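Local coordinates for glycosyl hydrolase family 2, TIM barrel domain protein (Parabacteroides merdae ATCC 43184, PDB 6DXU), which probably hydrolyses beta-glucuronides, as a gut bacterial beta-glucuronidase of glycoside hydrolase family 2, at residues V360-L365 and L384-I389; A466-E471 and V479-I484. One frame throughout, in Å; residues are numbered along the deposited sequence.

Contact 1: residues V360-L365 and L384-I389; sequences VNFIRL and LVWEEI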
ATOM      1  N   VAL D 360     -19.751 -14.104  47.133  1.00 22.48           N
ATOM      2  CA  VAL D 360     -19.965 -13.355  45.897  1.00 18.79           C
ATOM      3  C   VAL D 360     -21.041 -14.030  45.057  1.00 19.14           C
ATOM      4  O   VAL D 360     -21.039 -15.256  44.881  1.00 19.49           O
ATOM      5  CB  VAL D 360     -18.637 -13.252  45.123  1.00 20.19           C
ATOM      6  CG1 VAL D 360     -18.849 -12.691  43.699  1.00 20.59           C
ATOM      7  CG2 VAL D 360     -17.633 -12.403  45.905  1.00 18.06           C
ATOM      8  N   ASN D 361     -21.960 -13.231  44.504  1.00 19.16           N
ATOM      9  CA  ASN D 361     -22.887 -13.753  43.498  1.00 21.86           C
ATOM     10  C   ASN D 361     -22.853 -12.959  42.194  1.00 20.63           C
ATOM     11  O   ASN D 361     -23.690 -13.202  41.309  1.00 18.65           O
ATOM     12  CB  ASN D 361     -24.331 -13.833  44.035  1.00 22.42           C
ATOM     13  CG  ASN D 361     -24.952 -12.459  44.324  1.00 24.11           C
ATOM     14  OD1 ASN D 361     -24.532 -11.434  43.788  1.00 22.51           O
ATOM     15  ND2 ASN D 361     -25.962 -12.443  45.196  1.00 22.92           N
ATOM     16  N   PHE D 362     -21.921 -12.018  42.051  1.00 19.97           N
ATOM     17  CA  PHE D 362     -21.870 -11.161  40.874  1.00 19.35           C
ATOM     18  C   PHE D 362     -20.433 -10.713  40.669  1.00 21.08           C
ATOM     19  O   PHE D 362     -19.728 -10.416  41.637  1.00 19.28           O
ATOM     20  CB  PHE D 362     -22.788  -9.942  41.035  1.00 21.03           C
ATOM     21  CG  PHE D 362     -22.660  -8.920  39.937  1.00 21.13           C
ATOM     22  CD1 PHE D 362     -22.945  -9.246  38.618  1.00 21.94           C
ATOM     23  CD2 PHE D 362     -22.265  -7.627  40.233  1.00 21.70           C
ATOM     24  CE1 PHE D 362     -22.816  -8.283  37.609  1.00 23.41           C
ATOM     25  CE2 PHE D 362     -22.130  -6.671  39.252  1.00 19.54           C
ATOM     26  CZ  PHE D 362     -22.408  -6.997  37.928  1.00 21.95           C
ATOM     27  N   ILE D 363     -19.992 -10.652  39.414  1.00 21.48           N
ATOM     28  CA  ILE D 363     -18.647 -10.171  39.136  1.00 19.12           C
ATOM     29  C   ILE D 363     -18.664  -9.370  37.842  1.00 22.01           C
ATOM     30  O   ILE D 363     -19.328  -9.741  36.866  1.00 19.27           O
ATOM     31  CB  ILE D 363     -17.618 -11.330  39.078  1.00 19.47           C
ATOM     32  CG1 ILE D 363     -16.182 -10.782  39.012  1.00 20.12           C
ATOM     33  CG2 ILE D 363     -17.910 -12.280  37.907  1.00 18.11           C
ATOM     34  CD1 ILE D 363     -15.098 -11.851  39.192  1.00 20.67           C
ATOM     35  N   ARG D 364     -17.951  -8.259  37.852  1.00 16.72           N
ATOM     36  CA  ARG D 364     -17.601  -7.537  36.635  1.00 16.31           C
ATOM     37  C   ARG D 364     -16.154  -7.887  36.322  1.00 19.38           C
ATOM     38  O   ARG D 364     -15.274  -7.696  37.166  1.00 18.46           O
ATOM     39  CB  ARG D 364     -17.804  -6.037  36.830  1.00 15.97           C
ATOM     40  CG  ARG D 364     -17.296  -5.137  35.681  1.00 18.76           C
ATOM     41  CD  ARG D 364     -17.723  -3.699  35.922  1.00 20.01           C
ATOM     42  NE  ARG D 364     -17.076  -2.758  35.010  1.00 18.94           N
ATOM     43  CZ  ARG D 364     -16.281  -1.758  35.376  1.00 23.59           C
ATOM     44  NH1 ARG D 364     -15.993  -1.546  36.657  1.00 21.37           N
ATOM     45  NH2 ARG D 364     -15.766  -0.961  34.445  1.00 24.22           N
ATOM     46  N   LEU D 365     -15.911  -8.439  35.131  1.00 18.53           N
ATOM     47  CA  LEU D 365     -14.634  -9.097  34.836  1.00 21.26           C
ATOM     48  C   LEU D 365     -13.565  -8.083  34.412  1.00 21.09           C
ATOM     49  O   LEU D 365     -12.948  -8.182  33.352  1.00 19.71           O
ATOM     50  CB  LEU D 365     -14.835 -10.180  33.781  1.00 15.66           C
ATOM     51  CG  LEU D 365     -15.667 -11.367  34.279  1.00 18.04           C
ATOM     52  CD1 LEU D 365     -15.950 -12.368  33.164  1.00 19.36           C
ATOM     53  CD2 LEU D 365     -14.934 -12.067  35.424  1.00 20.38           C
ATOM     54  N   LEU D 384     -23.190 -14.323  38.690  1.00 18.34           N
ATOM     55  CA  LEU D 384     -23.631 -13.541  37.540  1.00 19.60           C
ATOM     56  C   LEU D 384     -22.490 -12.650  37.037  1.00 20.08           C
ATOM     57  O   LEU D 384     -21.577 -12.291  37.788  1.00 19.42           O
ATOM     58  CB  LEU D 384     -24.846 -12.690  37.907  1.00 20.44           C
ATOM     59  CG  LEU D 384     -26.096 -13.508  38.260  1.00 20.96           C
ATOM     60  CD1 LEU D 384     -27.086 -12.684  39.082  1.00 23.46           C
ATOM     61  CD2 LEU D 384     -26.740 -14.038  36.990  1.00 21.23           C
ATOM     62  N   VAL D 385     -22.549 -12.275  35.755  1.00 19.70           N
ATOM     63  CA  VAL D 385     -21.398 -11.675  35.083  1.00 16.72           C
ATOM     64  C   VAL D 385     -21.778 -10.424  34.295  1.00 21.76           C
ATOM     65  O   VAL D 385     -22.739 -10.428  33.514  1.00 20.45           O
ATOM     66  CB  VAL D 385     -20.716 -12.696  34.149  1.00 19.53           C
ATOM     67  CG1 VAL D 385     -19.738 -12.012  33.185  1.00 18.63           C
ATOM     68  CG2 VAL D 385     -19.992 -13.746  34.972  1.00 15.95           C
ATOM     69  N   TRP D 386     -20.976  -9.373  34.484  1.00 17.56           N
ATOM     70  CA  TRP D 386     -20.842  -8.227  33.591  1.00 20.37           C
ATOM     71  C   TRP D 386     -19.473  -8.344  32.929  1.00 20.90           C
ATOM     72  O   TRP D 386     -18.448  -8.451  33.624  1.00 18.35           O
ATOM     73  CB  TRP D 386     -20.994  -6.937  34.402  1.00 19.62           C
ATOM     74  CG  TRP D 386     -20.572  -5.578  33.843  1.00 19.29           C
ATOM     75  CD1 TRP D 386     -19.598  -5.293  32.901  1.00 24.75           C
ATOM     76  CD2 TRP D 386     -21.091  -4.304  34.265  1.00 18.06           C
ATOM     77  NE1 TRP D 386     -19.508  -3.930  32.711  1.00 24.58           N
ATOM     78  CE2 TRP D 386     -20.406  -3.302  33.534  1.00 24.85           C
ATOM     79  CE3 TRP D 386     -22.069  -3.917  35.181  1.00 25.19           C
ATOM     80  CZ2 TRP D 386     -20.674  -1.948  33.700  1.00 23.93           C
ATOM     81  CZ3 TRP D 386     -22.339  -2.570  35.333  1.00 22.95           C
ATOM     82  CH2 TRP D 386     -21.641  -1.604  34.610  1.00 22.12           C
ATOM     83  N   GLU D 387     -19.460  -8.400  31.596  1.00 19.30           N
ATOM     84  CA  GLU D 387     -18.219  -8.517  30.845  1.00 17.72           C
ATOM     85  C   GLU D 387     -18.186  -7.427  29.784  1.00 20.47           C
ATOM     86  O   GLU D 387     -19.159  -7.260  29.031  1.00 19.94           O
ATOM     87  CB  GLU D 387     -18.090  -9.918  30.222  1.00 15.03           C
ATOM     88  CG  GLU D 387     -16.660 -10.248  29.734  1.00 16.99           C
ATOM     89  CD  GLU D 387     -16.541 -11.665  29.200  1.00 19.79           C
ATOM     90  OE1 GLU D 387     -17.512 -12.185  28.586  1.00 17.17           O
ATOM     91  OE2 GLU D 387     -15.475 -12.266  29.403  1.00 18.58           O
ATOM     92  N   GLU D 388     -17.063  -6.698  29.697  1.00 19.39           N
ATOM     93  CA  GLU D 388     -17.004  -5.501  28.860  1.00 18.46           C
ATOM     94  C   GLU D 388     -15.809  -5.532  27.915  1.00 19.85           C
ATOM     95  O   GLU D 388     -14.886  -6.333  28.081  1.00 18.50           O
ATOM     96  CB  GLU D 388     -16.940  -4.220  29.710  1.00 18.92           C
ATOM     97  CG  GLU D 388     -15.644  -3.998  30.482  1.00 21.19           C
ATOM     98  CD  GLU D 388     -15.789  -2.872  31.523  1.00 22.40           C
ATOM     99  OE1 GLU D 388     -16.876  -2.762  32.130  1.00 24.36           O
ATOM    100  OE2 GLU D 388     -14.843  -2.070  31.690  1.00 23.43           O
ATOM    101  N   ILE D 389     -15.852  -4.669  26.895  1.00 16.38           N
ATOM    102  CA  ILE D 389     -14.708  -4.496  25.998  1.00 18.85           C
ATOM    103  C   ILE D 389     -13.750  -3.495  26.624  1.00 19.29           C
ATOM    104  O   ILE D 389     -14.183  -2.640  27.417  1.00 16.64           O
ATOM    105  CB  ILE D 389     -15.119  -4.024  24.590  1.00 18.32           C
ATOM    106  CG1 ILE D 389     -15.901  -2.710  24.658  1.00 19.66           C
ATOM    107  CG2 ILE D 389     -15.892  -5.115  23.875  1.00 20.39           C
ATOM    108  CD1 ILE D 389     -15.965  -1.963  23.290  1.00 20.31           C
TER

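Contact 2: residues A466-E471 and V479-I484; sequences AIRRCE and VYSPSI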
ATOM      1  N   ALA D 466     -24.217  -1.932  29.290  1.00 18.90           N
ATOM      2  CA  ALA D 466     -23.876  -1.035  30.389  1.00 20.36           C
ATOM      3  C   ALA D 466     -22.559  -0.332  30.107  1.00 21.04           C
ATOM      4  O   ALA D 466     -21.749  -0.791  29.298  1.00 21.58           O
ATOM      5  CB  ALA D 466     -23.770  -1.781  31.730  1.00 19.44           C
ATOM      6  N   ILE D 467     -22.347   0.788  30.810  1.00 19.84           N
ATOM      7  CA  ILE D 467     -21.042   1.440  30.910  1.00 19.97           C
ATOM      8  C   ILE D 467     -20.877   1.943  32.336  1.00 24.90           C
ATOM      9  O   ILE D 467     -21.831   1.991  33.116  1.00 19.65           O
ATOM     10  CB  ILE D 467     -20.862   2.620  29.930  1.00 22.04           C
ATOM     11  CG1 ILE D 467     -21.920   3.704  30.177  1.00 22.47           C
ATOM     12  CG2 ILE D 467     -20.885   2.151  28.490  1.00 23.70           C
ATOM     13  CD1 ILE D 467     -21.736   4.941  29.265  1.00 23.33           C
ATOM     14  N   ARG D 468     -19.643   2.340  32.663  1.00 21.71           N
ATOM     15  CA  ARG D 468     -19.318   2.953  33.946  1.00 21.36           C
ATOM     16  C   ARG D 468     -18.670   4.320  33.729  1.00 20.11           C
ATOM     17  O   ARG D 468     -17.729   4.454  32.937  1.00 21.83           O
ATOM     18  CB  ARG D 468     -18.385   2.063  34.773  1.00 20.05           C
ATOM     19  CG  ARG D 468     -18.046   2.683  36.119  1.00 22.18           C
ATOM     20  CD  ARG D 468     -17.046   1.867  36.946  1.00 22.29           C
ATOM     21  NE  ARG D 468     -16.748   2.642  38.144  1.00 20.32           N
ATOM     22  CZ  ARG D 468     -15.852   3.619  38.193  1.00 22.77           C
ATOM     23  NH1 ARG D 468     -15.118   3.908  37.118  1.00 22.43           N
ATOM     24  NH2 ARG D 468     -15.685   4.304  39.321  1.00 23.71           N
ATOM     25  N   ARG D 469     -19.193   5.324  34.434  1.00 21.55           N
ATOM     26  CA  ARG D 469     -18.670   6.691  34.521  1.00 20.31           C
ATOM     27  C   ARG D 469     -18.446   7.330  33.143  1.00 22.17           C
ATOM     28  O   ARG D 469     -17.323   7.533  32.672  1.00 22.25           O
ATOM     29  CB  ARG D 469     -17.384   6.764  35.350  1.00 23.16           C
ATOM     30  CG  ARG D 469     -17.192   8.177  35.924  1.00 24.92           C
ATOM     31  CD  ARG D 469     -15.759   8.431  36.351  1.00 28.82           C
ATOM     32  NE  ARG D 469     -14.991   9.029  35.262  1.00 26.44           N
ATOM     33  CZ  ARG D 469     -13.772   9.536  35.408  1.00 31.09           C
ATOM     34  NH1 ARG D 469     -13.189   9.511  36.604  1.00 30.26           N
ATOM     35  NH2 ARG D 469     -13.137  10.052  34.356  1.00 28.57           N
ATOM     36  N   CYS D 470     -19.562   7.681  32.519  1.00 21.03           N
ATOM     37  CA  CYS D 470     -19.530   8.614  31.388  1.00 19.99           C
ATOM     38  C   CYS D 470     -20.917   9.260  31.356  1.00 21.63           C
ATOM     39  O   CYS D 470     -21.829   8.771  30.688  1.00 23.08           O
ATOM     40  CB  CYS D 470     -19.184   7.925  30.078  1.00 20.82           C
ATOM     41  SG  CYS D 470     -18.979   9.103  28.715  1.00 24.50           S
ATOM     42  N   GLU D 471     -21.068  10.333  32.138  1.00 23.28           N
ATOM     43  CA  GLU D 471     -22.400  10.884  32.375  1.00 25.37           C
ATOM     44  C   GLU D 471     -23.060  11.348  31.076  1.00 28.50           C
ATOM     45  O   GLU D 471     -24.275  11.185  30.900  1.00 27.04           O
ATOM     46  CB  GLU D 471     -22.326  12.038  33.380  1.00 27.74           C
ATOM     47  CG  GLU D 471     -23.701  12.496  33.849  1.00 34.84           C
ATOM     48  CD  GLU D 471     -23.645  13.366  35.095  1.00 50.31           C
ATOM     49  OE1 GLU D 471     -22.653  14.107  35.256  1.00 55.32           O
ATOM     50  OE2 GLU D 471     -24.585  13.296  35.918  1.00 58.30           O
ATOM     51  N   VAL D 479     -28.086  -0.152  31.356  1.00 21.65           N
ATOM     52  CA  VAL D 479     -27.734  -0.121  32.775  1.00 21.89           C
ATOM     53  C   VAL D 479     -26.522   0.790  32.935  1.00 25.34           C
ATOM     54  O   VAL D 479     -25.609   0.760  32.110  1.00 22.09           O
ATOM     55  CB  VAL D 479     -27.433  -1.543  33.303  1.00 21.90           C
ATOM     56  CG1 VAL D 479     -26.852  -1.514  34.730  1.00 21.09           C
ATOM     57  CG2 VAL D 479     -28.678  -2.443  33.227  1.00 21.22           C
ATOM     58  N   TYR D 480     -26.523   1.630  33.968  1.00 23.66           N
ATOM     59  CA  TYR D 480     -25.481   2.639  34.126  1.00 21.58           C
ATOM     60  C   TYR D 480     -24.892   2.604  35.533  1.00 24.13           C
ATOM     61  O   TYR D 480     -25.623   2.443  36.512  1.00 22.89           O
ATOM     62  CB  TYR D 480     -26.018   4.043  33.841  1.00 21.32           C
ATOM     63  CG  TYR D 480     -24.942   5.097  33.941  1.00 25.61           C
ATOM     64  CD1 TYR D 480     -24.026   5.271  32.908  1.00 24.21           C
ATOM     65  CD2 TYR D 480     -24.840   5.923  35.063  1.00 23.29           C
ATOM     66  CE1 TYR D 480     -23.021   6.226  32.995  1.00 23.71           C
ATOM     67  CE2 TYR D 480     -23.841   6.889  35.155  1.00 22.88           C
ATOM     68  CZ  TYR D 480     -22.936   7.029  34.117  1.00 21.62           C
ATOM     69  OH  TYR D 480     -21.936   7.974  34.182  1.00 24.25           O
ATOM     70  N   SER D 481     -23.565   2.748  35.624  1.00 23.87           N
ATOM     71  CA  SER D 481     -22.870   2.936  36.895  1.00 21.60           C
ATOM     72  C   SER D 481     -22.165   4.282  36.933  1.00 22.39           C
ATOM     73  O   SER D 481     -21.371   4.588  36.034  1.00 23.23           O
ATOM     74  CB  SER D 481     -21.829   1.832  37.142  1.00 23.27           C
ATOM     75  OG  SER D 481     -21.206   2.014  38.416  1.00 21.87           O
ATOM     76  N   PRO D 482     -22.419   5.105  37.946  1.00 22.91           N
ATOM     77  CA  PRO D 482     -21.584   6.288  38.162  1.00 21.31           C
ATOM     78  C   PRO D 482     -20.319   5.927  38.927  1.00 24.86           C
ATOM     79  O   PRO D 482     -20.078   4.750  39.214  1.00 22.18           O
ATOM     80  CB  PRO D 482     -22.494   7.201  38.991  1.00 23.35           C
ATOM     81  CG  PRO D 482     -23.230   6.201  39.864  1.00 27.60           C
ATOM     82  CD  PRO D 482     -23.491   4.997  38.949  1.00 23.89           C
ATOM     83  N   SER D 483     -19.528   6.935  39.283  1.00 23.83           N
ATOM     84  CA  SER D 483     -18.371   6.765  40.149  1.00 25.37           C
ATOM     85  C   SER D 483     -18.771   7.134  41.573  1.00 26.10           C
ATOM     86  O   SER D 483     -19.139   8.283  41.838  1.00 27.65           O
ATOM     87  CB  SER D 483     -17.209   7.636  39.668  1.00 28.55           C
ATOM     88  OG  SER D 483     -16.100   7.530  40.539  1.00 29.43           O
ATOM     89  N   ILE D 484     -18.725   6.165  42.481  1.00 20.33           N
ATOM     90  CA  ILE D 484     -19.054   6.386  43.890  1.00 23.29           C
ATOM     91  C   ILE D 484     -17.968   5.714  44.716  1.00 25.20           C
ATOM     92  O   ILE D 484     -17.989   4.494  44.911  1.00 26.46           O
ATOM     93  CB  ILE D 484     -20.439   5.860  44.277  1.00 27.65           C
ATOM     94  CG1 ILE D 484     -21.538   6.491  43.414  1.00 25.18           C
ATOM     95  CG2 ILE D 484     -20.717   6.151  45.757  1.00 25.07           C
ATOM     96  CD1 ILE D 484     -22.900   5.812  43.642  1.00 28.99           C
TER
HETATM   97  O   HOH W   1     -17.929   3.667  41.225  1.00 22.05           O
HETATM   98  O   HOH W   2     -13.732   6.685  38.976  1.00 33.12           O

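Contact 1: residues V360-L365 and L384-I389
Arg364 and Glu388 form a buried salt bridge across two neighbouring parallel strands of the TIM barrel. Strands 362-364 and 384-388 belong to one beta-alpha-beta unit, joined by helix 372-381. Arg364 NE gives a bond of 2.9 Å to Glu388 OE1, with the acceptor in the guanidinium plane. Arg364 NH2 reaches Glu388 OE1 as well, at 3.1 Å and on its syn side, so the grip is side-on and centred on one atom. Glu388 OE1 also accepts from Trp386 NE1 at 2.9 Å through its anti lone pair. Three N-H groups thus fix this carboxylate oxygen.

The extended Arg364 chain runs beside the Trp386 side chain in the same direction. Arg364 CD sits over the five-membered ring of Trp386, 3.6 Å from its centroid, in a CH-pi contact. Phe362, two residues earlier, lies on the same face of the sheet, with CZ 3.8 Å from Trp386 CB. Ile363 CG2 and Leu365 CD1 each touch a different methyl of Val385, CG2 and CG1, and Ile363 and Val385 also touch Cys378 of the helix. The backbones bond in parallel register: Ile363 N to Leu384 O, Trp386 N to Ile363 O at 2.9 Å with an N-H...O angle of 169°, and Leu365 N to Trp386 O at 3.0 Å.

Second-shell groups hold the salt bridge in place. Arg364 NH1 makes a salt bridge with Glu514 OE2 and a hydrogen bond with His331 NE2. A leucine in place of Arg364 would probably leave the buried Glu388 carboxylate, and Glu514 with it, without their shared positive partner. Glu388 OE2 bonds to His367 ND1.

Contact 2: residues A466-E471 and V479-I484
Arg468 NH2 donates to two waters that tie it to Ser483 and Ile484 across the contact. One lies 3.0 Å from Arg468 NH2 and also accepts from Ile484 N. The other lies 3.1 Å from Arg468 NH2 and is hydrogen-bonded to Ser483 OG, which also bonds to Glu543 N. Both waters sit at the guanidinium edge, in its plane, and link the arginine to the loop after strand 479-481. The Arg468 chain is extended, with CG anti to the backbone N (chi1 -180°), and this carries the guanidinium beyond Ser481 to Ser483. The rest of its polar end is held from outside: NE bonds to Val513 O, and NH1 makes a salt bridge to Glu430.

Strands 464-468 and 479-481 are parallel neighbours in the TIM barrel sheet, joined by a short connection. Ser481 N bonds to Ile467 O. Arg469 N bonds to Ser481 O at 2.8 Å, almost straight at 171°.

Ala466 and Val479 meet on the face that carries Arg468 and Ser481. On the other face Ile467 CG1 comes up to the edge of the Tyr480 ring, 3.8 Å from CD1. The ring reaches past Ile467 to the turn that follows its strand. There Tyr480 OH accepts from Cys470 N at 2.9 Å. Arg469 bends at chi3 (92°), and its NH2 forms a salt bridge with Asp432. Nearer the backbone, Arg469 CD packs on Ser483 CB at 3.7 Å.

How the contacts relate
Both contacts pair neighbouring parallel strands of the same TIM barrel sheet, with strand 422-429 between the two pairs. Contact 1 is wholly buried, its centre about 10 Å from the centre of the chain. Contact 2 is mostly buried too, but its centre lies about 20 Å from the centre of the chain and it reaches exposed Glu471. A helix joins the strands of contact 1; a short connection joins those of contact 2. A direct salt bridge dominates the side-chain chemistry of the first, whereas waters and a tyrosine hydroxyl bridge the second. The two meet where Trp386 CH2 packs 3.6 Å from Ala466 CB and Arg364 NH1 lies 3.6 Å from Arg468 CD.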